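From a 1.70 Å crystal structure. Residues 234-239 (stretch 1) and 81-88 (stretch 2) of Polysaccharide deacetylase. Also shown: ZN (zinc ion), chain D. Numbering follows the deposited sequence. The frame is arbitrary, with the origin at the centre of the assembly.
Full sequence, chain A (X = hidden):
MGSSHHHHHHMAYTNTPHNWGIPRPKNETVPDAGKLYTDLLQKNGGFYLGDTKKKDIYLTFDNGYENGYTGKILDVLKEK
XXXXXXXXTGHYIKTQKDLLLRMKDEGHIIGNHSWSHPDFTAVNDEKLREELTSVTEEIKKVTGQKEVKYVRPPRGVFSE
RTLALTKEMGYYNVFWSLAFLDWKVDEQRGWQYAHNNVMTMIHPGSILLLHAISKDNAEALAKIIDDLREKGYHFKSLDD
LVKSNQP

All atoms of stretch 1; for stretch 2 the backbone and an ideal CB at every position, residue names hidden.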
# COMPACT_ATOMS: atom_id res chain seq x y z
N HIS A 234 -9.14 -12.45 10.15
CA HIS A 234 -7.80 -12.33 10.70
C HIS A 234 -7.06 -11.27 9.90
O HIS A 234 -7.06 -11.33 8.69
CB HIS A 234 -7.05 -13.64 10.53
CG HIS A 234 -7.82 -14.84 11.01
ND1 HIS A 234 -7.91 -16.01 10.29
CD2 HIS A 234 -8.60 -15.00 12.10
CE1 HIS A 234 -8.70 -16.86 10.93
NE2 HIS A 234 -9.12 -16.27 12.04
N PHE A 235 -6.43 -10.34 10.60
CA PHE A 235 -5.65 -9.28 9.96
C PHE A 235 -4.20 -9.71 9.81
O PHE A 235 -3.52 -9.99 10.82
CB PHE A 235 -5.71 -8.01 10.81
CG PHE A 235 -7.03 -7.33 10.77
CD1 PHE A 235 -8.04 -7.65 11.68
CD2 PHE A 235 -7.25 -6.33 9.85
CE1 PHE A 235 -9.24 -6.99 11.66
CE2 PHE A 235 -8.49 -5.65 9.81
CZ PHE A 235 -9.48 -6.00 10.72
N LYS A 236 -3.74 -9.70 8.57
CA LYS A 236 -2.44 -10.23 8.20
C LYS A 236 -1.61 -9.17 7.45
O LYS A 236 -2.12 -8.10 7.10
CB LYS A 236 -2.64 -11.47 7.34
CG LYS A 236 -3.49 -12.58 7.98
CD LYS A 236 -2.70 -13.31 9.04
CE LYS A 236 -2.96 -14.79 9.02
NZ LYS A 236 -2.42 -15.42 7.78
N SER A 237 -0.35 -9.49 7.22
CA SER A 237 0.57 -8.60 6.50
C SER A 237 0.67 -8.96 5.03
O SER A 237 0.30 -10.05 4.62
CB SER A 237 1.97 -8.68 7.09
OG SER A 237 2.60 -9.85 6.60
N LEU A 238 1.22 -8.04 4.23
CA LEU A 238 1.42 -8.31 2.81
C LEU A 238 2.45 -9.43 2.59
O LEU A 238 2.35 -10.15 1.62
CB LEU A 238 1.81 -7.05 2.05
CG LEU A 238 0.72 -5.98 1.98
CD1 LEU A 238 1.21 -4.82 1.13
CD2 LEU A 238 -0.59 -6.54 1.40
N ASP A 239 3.41 -9.56 3.50
CA ASP A 239 4.30 -10.75 3.51
C ASP A 239 3.48 -12.05 3.65
O ASP A 239 3.76 -13.08 2.99
CB ASP A 239 5.33 -10.63 4.64
CG ASP A 239 6.39 -9.52 4.42
OD1 ASP A 239 6.49 -8.88 3.35
OD2 ASP A 239 7.16 -9.29 5.38
N UNK A 81 -2.91 -5.15 18.13
CA UNK A 81 -1.96 -6.04 17.47
C UNK A 81 -2.36 -6.39 16.05
O UNK A 81 -2.51 -7.54 15.66
CB UNK A 81 -1.80 -7.33 18.28
N UNK A 82 -2.54 -5.34 15.25
CA UNK A 82 -2.92 -5.49 13.86
C UNK A 82 -1.79 -4.92 13.01
O UNK A 82 -1.40 -3.76 13.24
CB UNK A 82 -4.25 -4.80 13.56
N UNK A 83 -1.26 -5.72 12.07
CA UNK A 83 -0.23 -5.25 11.15
C UNK A 83 -0.81 -4.47 9.98
O UNK A 83 -1.91 -4.75 9.54
CB UNK A 83 0.58 -6.44 10.63
N UNK A 84 -0.05 -3.50 9.49
CA UNK A 84 -0.44 -2.75 8.30
C UNK A 84 0.78 -2.44 7.45
O UNK A 84 1.92 -2.51 7.93
CB UNK A 84 -1.16 -1.46 8.69
N UNK A 85 0.54 -2.13 6.18
CA UNK A 85 1.55 -1.54 5.32
C UNK A 85 1.17 -0.06 5.11
O UNK A 85 0.02 0.24 4.78
CB UNK A 85 1.66 -2.29 3.99
N UNK A 86 2.16 0.82 5.28
CA UNK A 86 2.06 2.26 5.04
C UNK A 86 2.90 2.55 3.80
O UNK A 86 4.13 2.40 3.84
CB UNK A 86 2.53 3.08 6.25
N UNK A 87 2.23 2.96 2.73
CA UNK A 87 2.88 3.32 1.47
C UNK A 87 3.23 4.78 1.54
O UNK A 87 2.35 5.62 1.50
CB UNK A 87 1.99 3.02 0.26
N UNK A 88 4.52 5.08 1.67
CA UNK A 88 5.01 6.45 1.94
C UNK A 88 5.63 7.13 0.71
O UNK A 88 6.24 6.47 -0.13
CB UNK A 88 6.05 6.41 3.06
ZN ZN D . -6.33 -16.66 8.87

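Position 81 has phi/psi of 52/57, a left-handed conformation that glycine takes most readily, then asparagine or aspartate; other residues, lysine included, can adopt it after a helix. Its ideal CB has nothing of stretch 1 within 5.5 Å, so stretch 1 sets no limit on size or charge. The residue is Lys81, which makes no contact with stretch 1.

At position 82 the backbone is extended and CA-to-CB points sideways. The ideal CB lies 4.5 Å from Phe235 CB. Stretch 1 offers an apolar surface here and no side-chain polar partner. Valine, isoleucine, leucine or alanine would suit. The residue is Val82, with chi1 in t. Its CG1 reaches 3.9 Å from Phe235 CB and meets the Phe235 ring obliquely.

Position 83 points toward stretch 1. Its ideal CB is 4.4 Å from Ser237 CB and 4.7 Å from Lys236 C, so it faces Ser237 CB and the backbone of Lys236. A compact, largely apolar side chain would fit, such as alanine, valine or, with phi of -81°, proline. The residue is Pro83. Its ring lies along the backbone from Phe235 to Ser237: CD is 3.6 Å from Phe235 O, and CG is 3.7 Å from Lys236 C. No direct hydrogen bond joins the two stretches. Water 1 bridges them instead, its oxygen 2.7 Å from Pro83 O and 2.8 Å from Lys236 O.

Position 84 points away, and its ideal CB finds nothing of stretch 1 within 5.5 Å. The residue is Ala84.

Position 85 points toward stretch 1 again, its ideal CB 3.8 Å from Leu238 CD1. That leaves little depth straight ahead. Leu238 N is too far for a direct bond from a short side chain but could be reached through a water. Alanine, serine, threonine or valine would be reasonable. The residue is Thr85, with chi1 in m. Its OG1 packs 3.4 Å from Leu238 CD1. It also hydrogen-bonds water 2, with OG1 2.6 Å from the water oxygen. The same water accepts from Leu238 N, 2.9 Å from its oxygen, so a water link joins the two stretches beside this van der Waals contact.

Position 86 is out of reach of stretch 1; extended phi/psi suits beta-branched and aromatic residues. The residue is Phe86.

Position 87 points sideways with no stretch 1 atom within 5.5 Å of its ideal CB. Only a long side chain could reach Leu238: an aromatic, or methionine if extended. The residue is Phe87. Its CZ lies 4.0 Å from Leu238 CD1, an oblique apolar contact.

Position 88 is beyond stretch 1, and many residues would serve. The residue is Val88.

Stretch 2, residues 81-88: KVPATFFV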
# COMPACT_ATOMS: atom_id res chain seq x y z
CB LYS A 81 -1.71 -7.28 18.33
CG LYS A 81 -1.12 -6.91 19.67
CD LYS A 81 0.26 -6.27 19.49
CE LYS A 81 0.84 -5.72 20.78
NZ LYS A 81 1.72 -4.54 20.46
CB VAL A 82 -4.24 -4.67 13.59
CG1 VAL A 82 -4.49 -4.51 12.11
CG2 VAL A 82 -5.42 -5.38 14.26
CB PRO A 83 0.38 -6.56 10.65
CG PRO A 83 -0.73 -7.52 10.64
CD PRO A 83 -1.60 -7.13 11.83
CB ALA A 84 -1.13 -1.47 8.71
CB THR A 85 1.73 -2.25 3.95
OG1 THR A 85 2.27 -3.56 4.14
CG2 THR A 85 2.67 -1.45 3.01
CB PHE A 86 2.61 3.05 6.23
CG PHE A 86 1.79 2.88 7.49
CD1 PHE A 86 2.01 1.82 8.33
CD2 PHE A 86 0.79 3.78 7.79
CE1 PHE A 86 1.24 1.64 9.47
CE2 PHE A 86 0.02 3.63 8.97
CZ PHE A 86 0.28 2.55 9.80
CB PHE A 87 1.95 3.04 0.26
CG PHE A 87 1.75 1.60 0.00
CD1 PHE A 87 2.65 0.88 -0.76
CD2 PHE A 87 0.61 0.93 0.49
CE1 PHE A 87 2.48 -0.50 -0.98
CE2 PHE A 87 0.47 -0.44 0.29
CZ PHE A 87 1.40 -1.15 -0.47
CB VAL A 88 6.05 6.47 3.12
CG1 VAL A 88 5.40 5.86 4.38
CG2 VAL A 88 7.32 5.73 2.71
O HOH W 1 -3.79 -6.25 8.28
O HOH W 2 1.17 -5.46 5.60
O HOH W 3 -5.01 -18.10 10.28
O HOH W 4 -7.35 -18.34 7.74
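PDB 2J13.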